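Local coordinates for MUTM (fpg) protein (Thermus thermophilus, PDB 1EE8), which is a zinc-containing member of the formamidopyrimidine-DNA glycosylase (Fpg/MutM) family, combining an N-terminal beta-rich domain with an H2TH domain and a zinc finger, at residues Glu5-Arg10 with Glu200-Gly205; Arg11-Leu16 with Arg215-Leu220. One frame throughout, in Å; residues are numbered along the deposited sequence.

Both interactions use the N-terminal helix 3-17, interaction 1 its first half and interaction 2 its second, and their centres lie about 10 Å apart. Their segments alternate along the chain: 5-10 and 11-16 come first, then 200-205 at the end of helix 184-203, then 215-220 in the loop that follows. The two meet directly, T8 CG2 lying 3.9 Å from Q216 CG and V202 CG1 3.4 Å from R11 NH1. Helix 3-17 of the N-terminal domain is thus joined first to the end of the last H2TH helix and then to the loop beyond it, consistent with a firm connection between the N-terminal and H2TH parts.

Interaction 1 of 2, residues Glu5-Arg10 with Glu200-Gly205; sequences EVETTR and EAVELG
Packing between T8 and G205 brings helix 3-17 against the end of helix 184-203. T8 OG1 lies 3.3 Å from G205 C, while T8 CG2 comes 3.8 Å from G205 O. A chi1 of -63° sets the methyl anti to the backbone N and the hydroxyl beside that N, an arrangement in which both branches reach the glycine. A second, looser apolar touch joins E7 and V202, whose side chains run obliquely past each other with E7 CG 4.2 Å from V202 CG1.

The polar link between the segments is made by water. One molecule donates to T8 OG1 at 2.8 Å and to V202 O at 3.0 Å, bridging the threonine hydroxyl to the last turn of the other helix. T8 OG1 also hydrogen-bonds to P4 O one turn earlier in its own helix. V202 O has a further role, accepting from G205 N in the Schellman motif that ends helix 184-203; G205 is its C-prime residue, with a positive phi of 73° that favours glycine.

Charged groups gather beside the packing. Although E7 leaves its backbone toward 200-205, the bend at chi2 (57°) turns its carboxylate away. E7 OE2 uses its syn lone pair to meet R10 NH1 at 2.8 Å, a salt bridge tilted from the guanidinium plane. R11 also pairs with OE2 and R49 with OE1, so three arginines surround this buried carboxylate and probably favour its charged form.

Y214, from the loop after helix 184-203, touches T8 and hydrogen-bonds to G205 O. V6 and R10 face the beta-sheet, resting on L54 of strand 53-58 and R49 of strand 42-50, while V202 reaches L3 and R11 of helix 3-17.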
loop_
_atom_site.group_PDB
_atom_site.type_symbol
_atom_site.label_atom_id
_atom_site.label_comp_id
_atom_site.label_asym_id
_atom_site.label_seq_id
_atom_site.Cartn_x
_atom_site.Cartn_y
_atom_site.Cartn_z
ATOM N N GLU A 5 -7.909 27.934 6.272
ATOM C CA GLU A 5 -6.604 27.458 6.727
ATOM C C GLU A 5 -6.069 26.340 5.826
ATOM O O GLU A 5 -4.881 26.308 5.498
ATOM C CB GLU A 5 -6.683 26.935 8.171
ATOM C CG GLU A 5 -6.994 28.008 9.214
ATOM C CD GLU A 5 -8.379 28.614 9.041
ATOM O OE1 GLU A 5 -8.510 29.849 9.190
ATOM O OE2 GLU A 5 -9.337 27.855 8.772
ATOM N N VAL A 6 -6.948 25.423 5.435
ATOM C CA VAL A 6 -6.543 24.309 4.591
ATOM C C VAL A 6 -6.136 24.809 3.211
ATOM O O VAL A 6 -5.149 24.343 2.643
ATOM C CB VAL A 6 -7.678 23.272 4.470
ATOM C CG1 VAL A 6 -7.232 22.098 3.606
ATOM C CG2 VAL A 6 -8.069 22.785 5.865
ATOM N N GLU A 7 -6.884 25.775 2.684
ATOM C CA GLU A 7 -6.574 26.338 1.374
ATOM C C GLU A 7 -5.228 27.045 1.439
ATOM O O GLU A 7 -4.416 26.941 0.520
ATOM C CB GLU A 7 -7.664 27.320 0.947
ATOM C CG GLU A 7 -7.476 27.926 -0.446
ATOM C CD GLU A 7 -7.374 26.882 -1.560
ATOM O OE1 GLU A 7 -8.161 25.913 -1.561
ATOM O OE2 GLU A 7 -6.508 27.041 -2.446
ATOM N N THR A 8 -4.984 27.764 2.530
ATOM C CA THR A 8 -3.711 28.453 2.681
ATOM C C THR A 8 -2.577 27.430 2.702
ATOM O O THR A 8 -1.505 27.672 2.162
ATOM C CB THR A 8 -3.674 29.291 3.974
ATOM O OG1 THR A 8 -4.682 30.307 3.902
ATOM C CG2 THR A 8 -2.316 29.955 4.143
ATOM N N THR A 9 -2.820 26.285 3.330
ATOM C CA THR A 9 -1.821 25.232 3.399
ATOM C C THR A 9 -1.556 24.709 1.984
ATOM O O THR A 9 -0.401 24.540 1.574
ATOM C CB THR A 9 -2.308 24.091 4.317
ATOM O OG1 THR A 9 -2.405 24.581 5.665
ATOM C CG2 THR A 9 -1.352 22.909 4.275
ATOM N N ARG A 10 -2.630 24.477 1.234
ATOM C CA ARG A 10 -2.522 23.992 -0.138
ATOM C C ARG A 10 -1.669 24.950 -0.962
ATOM O O ARG A 10 -0.692 24.545 -1.582
ATOM C CB ARG A 10 -3.915 23.869 -0.769
ATOM C CG ARG A 10 -3.914 23.707 -2.285
ATOM C CD ARG A 10 -5.323 23.528 -2.850
ATOM N NE ARG A 10 -5.313 23.440 -4.311
ATOM C CZ ARG A 10 -5.345 24.489 -5.128
ATOM N NH1 ARG A 10 -5.405 25.723 -4.635
ATOM N NH2 ARG A 10 -5.278 24.308 -6.442
ATOM N N GLU A 200 -12.185 36.338 2.012
ATOM C CA GLU A 200 -11.327 37.233 2.778
ATOM C C GLU A 200 -10.349 36.444 3.654
ATOM O O GLU A 200 -9.158 36.760 3.710
ATOM C CB GLU A 200 -12.178 38.166 3.651
ATOM C CG GLU A 200 -12.847 39.299 2.874
ATOM C CD GLU A 200 -13.797 40.126 3.724
ATOM O OE1 GLU A 200 -13.505 40.330 4.925
ATOM O OE2 GLU A 200 -14.830 40.586 3.185
ATOM N N ALA A 201 -10.855 35.413 4.326
ATOM C CA ALA A 201 -10.020 34.588 5.196
ATOM C C ALA A 201 -8.883 33.965 4.394
ATOM O O ALA A 201 -7.756 33.859 4.877
ATOM C CB ALA A 201 -10.860 33.501 5.846
ATOM N N VAL A 202 -9.183 33.552 3.168
ATOM C CA VAL A 202 -8.166 32.965 2.304
ATOM C C VAL A 202 -7.111 34.021 1.974
ATOM O O VAL A 202 -5.909 33.761 2.049
ATOM C CB VAL A 202 -8.785 32.438 0.994
ATOM C CG1 VAL A 202 -7.686 32.053 0.010
ATOM C CG2 VAL A 202 -9.673 31.237 1.290
ATOM N N GLU A 203 -7.569 35.216 1.620
ATOM C CA GLU A 203 -6.663 36.312 1.283
ATOM C C GLU A 203 -5.665 36.583 2.413
ATOM O O GLU A 203 -4.476 36.792 2.163
ATOM C CB GLU A 203 -7.465 37.584 0.995
ATOM C CG GLU A 203 -6.653 38.742 0.437
ATOM C CD GLU A 203 -7.450 40.040 0.388
ATOM O OE1 GLU A 203 -8.583 40.029 -0.140
ATOM O OE2 GLU A 203 -6.943 41.077 0.877
ATOM N N LEU A 204 -6.152 36.572 3.654
ATOM C CA LEU A 204 -5.311 36.830 4.822
ATOM C C LEU A 204 -4.607 35.601 5.392
ATOM O O LEU A 204 -4.014 35.663 6.471
ATOM C CB LEU A 204 -6.134 37.513 5.924
ATOM C CG LEU A 204 -6.328 39.030 5.796
ATOM C CD1 LEU A 204 -6.969 39.372 4.462
ATOM C CD2 LEU A 204 -7.182 39.530 6.942
ATOM N N GLY A 205 -4.677 34.484 4.676
ATOM C CA GLY A 205 -4.004 33.274 5.126
ATOM C C GLY A 205 -4.572 32.506 6.308
ATOM O O GLY A 205 -3.816 31.889 7.065
HETATM O O HOH W 1 -4.487 31.286 1.270
#

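Interaction 2 of 2, residues Arg11-Leu16 with Arg215-Leu220; sequences RRLRPL and RQPDGL
P217 packs its ring against R12 and L13 on helix 3-17, forming the close apolar part of the contact. The proline ring and the arginine chain cross at about a right angle, with P217 CD 3.8 Å from R12 CB. On L13 it is the branch CD2 that does the touching, 3.9 Å from P217 CG. P217 and L13 are both buried, and the aliphatic start of R12 packs on the same proline ring.

Beyond that start the contact becomes polar and more open. R12 bends at chi2 (-62°), which brings its guanidinium beside the amide of Q216, their planes 29° apart. Q216 OE1 approaches the guanidinium obliquely, 2.8 Å from R12 NE and 3.0 Å from R12 NH2. The other end of the amide, Q216 NE2, makes a weak hydrogen bond to P221 O. R12 itself is exposed, and the carboxylate of D218 stays at a distance, its OD2 5.1 Å from R12 NH1.

The loop is shaped by a type I beta turn from Q216 to G219, closed by the bond from G219 N to Q216 O. Its first corner is P217, whose carbonyl oxygen accepts a backbone hydrogen bond from L76, in the loop after strand 73-75. L16 of helix 3-17 touches L76 too, and thus helix, turn and the edge of the N-terminal sheet converge here.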
loop_
_atom_site.group_PDB
_atom_site.type_symbol
_atom_site.label_atom_id
_atom_site.label_comp_id
_atom_site.label_asym_id
_atom_site.label_seq_id
_atom_site.Cartn_x
_atom_site.Cartn_y
_atom_site.Cartn_z
ATOM N N ARG A 11 -2.039 26.224 -0.958
ATOM C CA ARG A 11 -1.302 27.235 -1.712
ATOM C C ARG A 11 0.150 27.373 -1.277
ATOM O O ARG A 11 1.031 27.556 -2.113
ATOM C CB ARG A 11 -2.017 28.585 -1.612
ATOM C CG ARG A 11 -3.420 28.538 -2.209
ATOM C CD ARG A 11 -4.154 29.863 -2.122
ATOM N NE ARG A 11 -5.465 29.748 -2.758
ATOM C CZ ARG A 11 -6.229 30.779 -3.101
ATOM N NH1 ARG A 11 -5.821 32.018 -2.870
ATOM N NH2 ARG A 11 -7.398 30.565 -3.682
ATOM N N ARG A 12 0.417 27.271 0.020
ATOM C CA ARG A 12 1.788 27.391 0.500
ATOM C C ARG A 12 2.648 26.188 0.128
ATOM O O ARG A 12 3.816 26.334 -0.220
ATOM C CB ARG A 12 1.818 27.572 2.017
ATOM C CG ARG A 12 1.195 28.867 2.495
ATOM C CD ARG A 12 1.939 30.076 1.945
ATOM N NE ARG A 12 1.412 31.319 2.498
ATOM C CZ ARG A 12 1.972 32.511 2.327
ATOM N NH1 ARG A 12 3.084 32.627 1.614
ATOM N NH2 ARG A 12 1.423 33.589 2.880
ATOM N N LEU A 13 2.067 24.998 0.196
ATOM C CA LEU A 13 2.813 23.790 -0.118
ATOM C C LEU A 13 3.041 23.513 -1.601
ATOM O O LEU A 13 4.091 23.000 -1.969
ATOM C CB LEU A 13 2.136 22.562 0.511
ATOM C CG LEU A 13 2.079 22.437 2.033
ATOM C CD1 LEU A 13 1.417 21.112 2.397
ATOM C CD2 LEU A 13 3.474 22.515 2.628
ATOM N N ARG A 14 2.076 23.847 -2.453
ATOM C CA ARG A 14 2.226 23.550 -3.876
ATOM C C ARG A 14 3.542 23.970 -4.517
ATOM O O ARG A 14 4.162 23.176 -5.221
ATOM C CB ARG A 14 1.043 24.098 -4.681
ATOM C CG ARG A 14 -0.245 23.316 -4.451
ATOM C CD ARG A 14 -1.141 23.321 -5.683
ATOM N NE ARG A 14 -1.431 24.674 -6.131
ATOM C CZ ARG A 14 -1.983 24.978 -7.300
ATOM N NH1 ARG A 14 -2.312 24.020 -8.163
ATOM N NH2 ARG A 14 -2.211 26.246 -7.600
ATOM N N PRO A 15 3.999 25.209 -4.279
ATOM C CA PRO A 15 5.265 25.657 -4.875
ATOM C C PRO A 15 6.462 24.897 -4.302
ATOM O O PRO A 15 7.557 24.924 -4.869
ATOM C CB PRO A 15 5.334 27.138 -4.498
ATOM C CG PRO A 15 3.912 27.512 -4.176
ATOM C CD PRO A 15 3.379 26.289 -3.494
ATOM N N LEU A 16 6.247 24.226 -3.175
ATOM C CA LEU A 16 7.314 23.490 -2.509
ATOM C C LEU A 16 7.355 21.990 -2.776
ATOM O O LEU A 16 8.402 21.368 -2.619
ATOM C CB LEU A 16 7.223 23.703 -0.992
ATOM C CG LEU A 16 7.245 25.134 -0.453
ATOM C CD1 LEU A 16 7.014 25.117 1.061
ATOM C CD2 LEU A 16 8.580 25.785 -0.796
ATOM N N ARG A 215 -0.927 27.643 12.246
ATOM C CA ARG A 215 0.193 28.388 11.685
ATOM C C ARG A 215 0.438 27.859 10.281
ATOM O O ARG A 215 0.238 26.675 10.018
ATOM C CB ARG A 215 1.462 28.195 12.523
ATOM C CG ARG A 215 1.429 28.894 13.865
ATOM C CD ARG A 215 2.763 28.769 14.581
ATOM N NE ARG A 215 2.837 29.645 15.752
ATOM C CZ ARG A 215 2.677 30.966 15.713
ATOM N NH1 ARG A 215 2.429 31.577 14.561
ATOM N NH2 ARG A 215 2.774 31.679 16.827
ATOM N N GLN A 216 0.848 28.739 9.377
ATOM C CA GLN A 216 1.140 28.337 8.008
ATOM C C GLN A 216 2.358 27.411 8.064
ATOM O O GLN A 216 3.017 27.318 9.098
ATOM C CB GLN A 216 1.409 29.582 7.161
ATOM C CG GLN A 216 0.180 30.477 7.028
ATOM C CD GLN A 216 0.459 31.772 6.277
ATOM O OE1 GLN A 216 1.108 31.771 5.230
ATOM N NE2 GLN A 216 -0.049 32.881 6.803
ATOM N N PRO A 217 2.671 26.708 6.962
ATOM C CA PRO A 217 3.825 25.798 6.969
ATOM C C PRO A 217 5.144 26.347 7.512
ATOM O O PRO A 217 5.798 25.687 8.330
ATOM C CB PRO A 217 3.928 25.370 5.508
ATOM C CG PRO A 217 2.486 25.333 5.096
ATOM C CD PRO A 217 1.967 26.637 5.670
ATOM N N ASP A 218 5.531 27.542 7.071
ATOM C CA ASP A 218 6.781 28.141 7.529
ATOM C C ASP A 218 6.749 28.584 8.989
ATOM O O ASP A 218 7.792 28.882 9.574
ATOM C CB ASP A 218 7.176 29.327 6.637
ATOM C CG ASP A 218 6.140 30.434 6.637
ATOM O OD1 ASP A 218 5.667 30.809 7.731
ATOM O OD2 ASP A 218 5.809 30.941 5.543
ATOM N N GLY A 219 5.562 28.627 9.582
ATOM C CA GLY A 219 5.462 29.020 10.976
ATOM C C GLY A 219 4.788 30.357 11.218
ATOM O O GLY A 219 4.404 30.660 12.346
ATOM N N LEU A 220 4.648 31.162 10.171
ATOM C CA LEU A 220 4.005 32.465 10.296
ATOM C C LEU A 220 2.505 32.290 10.550
ATOM O O LEU A 220 1.853 31.424 9.955
ATOM C CB LEU A 220 4.228 33.292 9.026
ATOM C CG LEU A 220 5.689 33.555 8.628
ATOM C CD1 LEU A 220 5.721 34.351 7.329
ATOM C CD2 LEU A 220 6.420 34.310 9.735
#